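Local coordinates for WbbZ protein (Klebsiella pneumoniae subsp. pneumoniae NTUH-K2044, PDB 6X1L) that is functionally uncharacterized but probably acts as a polysaccharide pyruvyl transferase, adding pyruvyl groups to sugars of a cell-surface polysaccharide, at residues A[15-26]-A[45-56]. Numbering follows the deposited sequence.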
# COMPACT_ATOMS: atom_id res chain seq x y z
N LEU A 15 -26.51 15.18 -4.56
CA LEU A 15 -25.85 14.48 -5.65
C LEU A 15 -26.81 13.54 -6.38
O LEU A 15 -26.71 13.39 -7.60
CB LEU A 15 -24.62 13.72 -5.13
CG LEU A 15 -23.38 14.61 -5.17
CD1 LEU A 15 -22.27 14.05 -4.32
CD2 LEU A 15 -22.89 14.80 -6.60
N LYS A 16 -27.74 12.93 -5.66
CA LYS A 16 -28.77 12.13 -6.33
C LYS A 16 -29.64 12.99 -7.23
O LYS A 16 -30.08 12.53 -8.29
CB LYS A 16 -29.63 11.40 -5.30
CG LYS A 16 -28.86 10.31 -4.55
CD LYS A 16 -29.78 9.21 -4.04
CE LYS A 16 -30.33 9.55 -2.67
NZ LYS A 16 -30.94 8.34 -2.03
N SER A 17 -29.87 14.25 -6.85
CA SER A 17 -30.65 15.15 -7.70
C SER A 17 -29.91 15.45 -9.00
O SER A 17 -30.51 15.44 -10.08
CB SER A 17 -30.96 16.44 -6.94
OG SER A 17 -31.67 17.35 -7.77
N TYR A 18 -28.60 15.71 -8.92
CA TYR A 18 -27.81 15.93 -10.13
C TYR A 18 -27.77 14.69 -11.00
O TYR A 18 -27.69 14.80 -12.23
CB TYR A 18 -26.39 16.35 -9.76
CG TYR A 18 -26.29 17.66 -9.01
CD1 TYR A 18 -27.02 18.77 -9.40
CD2 TYR A 18 -25.45 17.78 -7.92
CE1 TYR A 18 -26.92 19.97 -8.72
CE2 TYR A 18 -25.34 18.97 -7.23
CZ TYR A 18 -26.08 20.05 -7.63
OH TYR A 18 -25.96 21.23 -6.93
N HIS A 19 -27.80 13.50 -10.39
CA HIS A 19 -27.67 12.27 -11.16
C HIS A 19 -28.89 12.01 -12.03
O HIS A 19 -28.78 11.36 -13.07
CB HIS A 19 -27.43 11.10 -10.21
CG HIS A 19 -26.94 9.85 -10.88
ND1 HIS A 19 -27.78 8.82 -11.24
CD2 HIS A 19 -25.69 9.48 -11.26
CE1 HIS A 19 -27.07 7.86 -11.81
NE2 HIS A 19 -25.80 8.24 -11.83
N LEU A 20 -30.06 12.51 -11.61
CA LEU A 20 -31.25 12.37 -12.45
C LEU A 20 -31.11 13.15 -13.75
O LEU A 20 -31.62 12.72 -14.79
CB LEU A 20 -32.49 12.82 -11.68
CG LEU A 20 -32.89 11.97 -10.49
CD1 LEU A 20 -33.96 12.67 -9.67
CD2 LEU A 20 -33.38 10.60 -10.95
N SER A 21 -30.42 14.29 -13.71
CA SER A 21 -30.38 15.20 -14.85
C SER A 21 -29.18 14.98 -15.76
O SER A 21 -29.30 15.14 -16.98
CB SER A 21 -30.38 16.65 -14.35
OG SER A 21 -31.49 16.89 -13.50
N HIS A 22 -28.03 14.63 -15.20
CA HIS A 22 -26.80 14.51 -15.97
C HIS A 22 -26.06 13.25 -15.55
O HIS A 22 -26.27 12.71 -14.46
CB HIS A 22 -25.89 15.73 -15.77
CG HIS A 22 -26.59 17.05 -15.93
ND1 HIS A 22 -27.26 17.66 -14.89
CD2 HIS A 22 -26.72 17.87 -17.00
CE1 HIS A 22 -27.78 18.80 -15.32
NE2 HIS A 22 -27.47 18.95 -16.59
N ARG A 23 -25.18 12.77 -16.42
CA ARG A 23 -24.34 11.64 -16.07
C ARG A 23 -23.01 12.13 -15.51
O ARG A 23 -22.51 13.19 -15.89
CB ARG A 23 -24.12 10.72 -17.27
CG ARG A 23 -22.96 11.11 -18.15
CD ARG A 23 -22.69 10.08 -19.22
NE ARG A 23 -21.66 10.52 -20.14
CZ ARG A 23 -21.22 9.82 -21.18
NH1 ARG A 23 -21.73 8.62 -21.43
NH2 ARG A 23 -20.27 10.31 -21.96
N PHE A 24 -22.46 11.35 -14.59
CA PHE A 24 -21.26 11.75 -13.86
C PHE A 24 -20.01 11.26 -14.58
O PHE A 24 -19.91 10.07 -14.91
CB PHE A 24 -21.28 11.20 -12.43
CG PHE A 24 -22.31 11.84 -11.54
CD1 PHE A 24 -23.10 12.89 -11.99
CD2 PHE A 24 -22.49 11.38 -10.24
CE1 PHE A 24 -24.04 13.46 -11.17
CE2 PHE A 24 -23.43 11.96 -9.41
CZ PHE A 24 -24.20 13.00 -9.87
N VAL A 25 -19.08 12.17 -14.83
CA VAL A 25 -17.74 11.85 -15.29
C VAL A 25 -16.80 12.17 -14.14
O VAL A 25 -16.65 13.34 -13.76
CB VAL A 25 -17.35 12.62 -16.55
CG1 VAL A 25 -15.96 12.22 -17.02
CG2 VAL A 25 -18.38 12.40 -17.65
N TYR A 26 -16.17 11.15 -13.56
CA TYR A 26 -15.46 11.29 -12.30
C TYR A 26 -13.95 11.25 -12.51
O TYR A 26 -13.44 10.34 -13.17
CB TYR A 26 -15.89 10.20 -11.31
CG TYR A 26 -15.09 10.19 -10.02
CD1 TYR A 26 -15.21 11.21 -9.09
CD2 TYR A 26 -14.21 9.15 -9.74
CE1 TYR A 26 -14.49 11.20 -7.92
CE2 TYR A 26 -13.48 9.13 -8.56
CZ TYR A 26 -13.62 10.16 -7.66
OH TYR A 26 -12.90 10.16 -6.49
N PHE A 45 -19.41 6.09 -1.23
CA PHE A 45 -20.54 7.01 -1.32
C PHE A 45 -21.36 6.77 -2.58
O PHE A 45 -22.59 6.77 -2.54
CB PHE A 45 -20.03 8.44 -1.26
CG PHE A 45 -21.09 9.47 -1.56
CD1 PHE A 45 -21.95 9.91 -0.57
CD2 PHE A 45 -21.21 10.01 -2.83
CE1 PHE A 45 -22.92 10.86 -0.84
CE2 PHE A 45 -22.18 10.95 -3.10
CZ PHE A 45 -23.03 11.38 -2.11
N PHE A 46 -20.69 6.55 -3.72
CA PHE A 46 -21.40 6.27 -4.96
C PHE A 46 -22.20 4.98 -4.86
O PHE A 46 -23.37 4.93 -5.27
CB PHE A 46 -20.42 6.19 -6.13
CG PHE A 46 -19.82 7.50 -6.52
CD1 PHE A 46 -20.46 8.69 -6.23
CD2 PHE A 46 -18.60 7.55 -7.19
CE1 PHE A 46 -19.91 9.91 -6.59
CE2 PHE A 46 -18.05 8.76 -7.56
CZ PHE A 46 -18.70 9.94 -7.26
N GLU A 47 -21.59 3.92 -4.33
CA GLU A 47 -22.27 2.63 -4.27
C GLU A 47 -23.46 2.68 -3.32
O GLU A 47 -24.50 2.08 -3.59
CB GLU A 47 -21.28 1.54 -3.85
CG GLU A 47 -20.16 1.30 -4.84
CD GLU A 47 -19.23 0.18 -4.41
OE1 GLU A 47 -18.12 0.07 -4.98
OE2 GLU A 47 -19.60 -0.59 -3.50
N ARG A 48 -23.33 3.40 -2.20
CA ARG A 48 -24.40 3.41 -1.22
C ARG A 48 -25.60 4.22 -1.70
O ARG A 48 -26.73 3.98 -1.26
CB ARG A 48 -23.89 3.96 0.12
CG ARG A 48 -24.80 3.66 1.29
CD ARG A 48 -25.38 4.93 1.86
NE ARG A 48 -24.35 5.79 2.42
CZ ARG A 48 -24.58 6.98 2.96
NH1 ARG A 48 -25.81 7.46 3.01
NH2 ARG A 48 -23.57 7.69 3.45
N ASN A 49 -25.38 5.18 -2.59
CA ASN A 49 -26.46 6.01 -3.13
C ASN A 49 -26.85 5.62 -4.55
O ASN A 49 -27.54 6.39 -5.22
CB ASN A 49 -26.06 7.49 -3.09
CG ASN A 49 -25.98 8.03 -1.67
OD1 ASN A 49 -24.92 8.45 -1.21
ND2 ASN A 49 -27.12 8.04 -0.98
N ALA A 50 -26.43 4.44 -5.01
CA ALA A 50 -26.74 3.94 -6.36
C ALA A 50 -26.34 4.94 -7.44
O ALA A 50 -27.02 5.06 -8.46
CB ALA A 50 -28.23 3.59 -6.49
N LEU A 51 -25.25 5.66 -7.23
CA LEU A 51 -24.80 6.68 -8.18
C LEU A 51 -23.80 6.04 -9.14
O LEU A 51 -22.67 5.73 -8.76
CB LEU A 51 -24.18 7.86 -7.45
CG LEU A 51 -25.11 8.61 -6.50
CD1 LEU A 51 -24.34 9.66 -5.73
CD2 LEU A 51 -26.27 9.23 -7.26
N THR A 52 -24.21 5.85 -10.39
CA THR A 52 -23.31 5.35 -11.41
C THR A 52 -22.49 6.50 -11.99
O THR A 52 -22.91 7.66 -12.00
CB THR A 52 -24.07 4.64 -12.52
OG1 THR A 52 -24.98 5.55 -13.15
CG2 THR A 52 -24.86 3.46 -11.95
N TYR A 53 -21.30 6.16 -12.48
CA TYR A 53 -20.39 7.15 -13.04
C TYR A 53 -19.56 6.49 -14.13
O TYR A 53 -19.50 5.26 -14.23
CB TYR A 53 -19.47 7.74 -11.96
CG TYR A 53 -18.52 6.73 -11.33
CD1 TYR A 53 -18.93 5.92 -10.29
CD2 TYR A 53 -17.22 6.60 -11.80
CE1 TYR A 53 -18.07 4.99 -9.72
CE2 TYR A 53 -16.35 5.67 -11.23
CZ TYR A 53 -16.78 4.88 -10.19
OH TYR A 53 -15.93 3.96 -9.62
N ILE A 54 -18.94 7.32 -14.95
CA ILE A 54 -17.94 6.85 -15.90
C ILE A 54 -16.63 7.53 -15.54
O ILE A 54 -16.62 8.73 -15.22
CB ILE A 54 -18.35 7.12 -17.36
CG1 ILE A 54 -18.53 8.62 -17.61
CG2 ILE A 54 -19.62 6.36 -17.71
CD1 ILE A 54 -18.57 8.98 -19.07
N PRO A 55 -15.51 6.81 -15.53
CA PRO A 55 -14.23 7.45 -15.18
C PRO A 55 -13.77 8.38 -16.29
O PRO A 55 -13.95 8.10 -17.48
CB PRO A 55 -13.28 6.26 -15.01
CG PRO A 55 -13.87 5.18 -15.86
CD PRO A 55 -15.36 5.37 -15.80
N TYR A 56 -13.19 9.50 -15.89
CA TYR A 56 -12.66 10.45 -16.86
C TYR A 56 -11.56 9.79 -17.68
O TYR A 56 -10.61 9.21 -17.14
CB TYR A 56 -12.11 11.69 -16.15
CG TYR A 56 -11.41 12.66 -17.08
CD1 TYR A 56 -12.13 13.63 -17.77
CD2 TYR A 56 -10.04 12.59 -17.28
CE1 TYR A 56 -11.50 14.51 -18.62
CE2 TYR A 56 -9.40 13.46 -18.14
CZ TYR A 56 -10.13 14.42 -18.81
OH TYR A 56 -9.50 15.30 -19.66
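Backbone atoms of Phe-24 and Tyr-26 hydrogen-bond to those of Ile-54 and Tyr-56 where a beta-alpha-beta crossover closes: strand 53-55, an edge strand, within this chain, of a six-stranded parallel sheet, lies beside strand 23-27, and helix 33-48 links them. Three backbone bonds set the register: Ile-54 N to Phe-24 O (2.9 Å), Tyr-26 N to Ile-54 O (3.0 Å) and Tyr-56 N to Tyr-26 O (2.9 Å). On the sheet face that carries Tyr-26 and Tyr-53, these two rings and Phe-46 of helix 33-48 form a chain of T-shaped stacks. Phe-46 turns its edge to the face of Tyr-26, with centroids 5.5 Å apart and planes at 89°, and Tyr-26 in turn presents its edge to the face of Tyr-53. The other face bears Val-25, whose CG2 packs on Ile-54 CD1; Ile-54 CD1 also sits over the centre of the Arg-23 guanidinium, 3.5 Å from Arg-23 CZ. A salt bridge with Asp-67 also holds this guanidinium.

Helix 6-21, which precedes the unit, packs on the turn after helix 33-48. Helix 33-48 ends in a Schellman motif with Ala-50 as C-prime residue, and Leu-51 then rests CD1 against Leu-15 CB and CD2 against Lys-16 CG and His-19 CB, the last at 3.7 Å. The imidazole of His-19, with CG anti to its own N (chi1 -165°), reaches Thr-52 at its edge and lays CD2 over the centre of the Phe-24 ring. Its NE2 meets both oxygens of Thr-52: it donates to the carbonyl O (3.0 Å, bent to 137° at the hydrogen), which lies near the ring plane, while OG1 is also within hydrogen-bonding distance at 3.1 Å, the donor there unassigned.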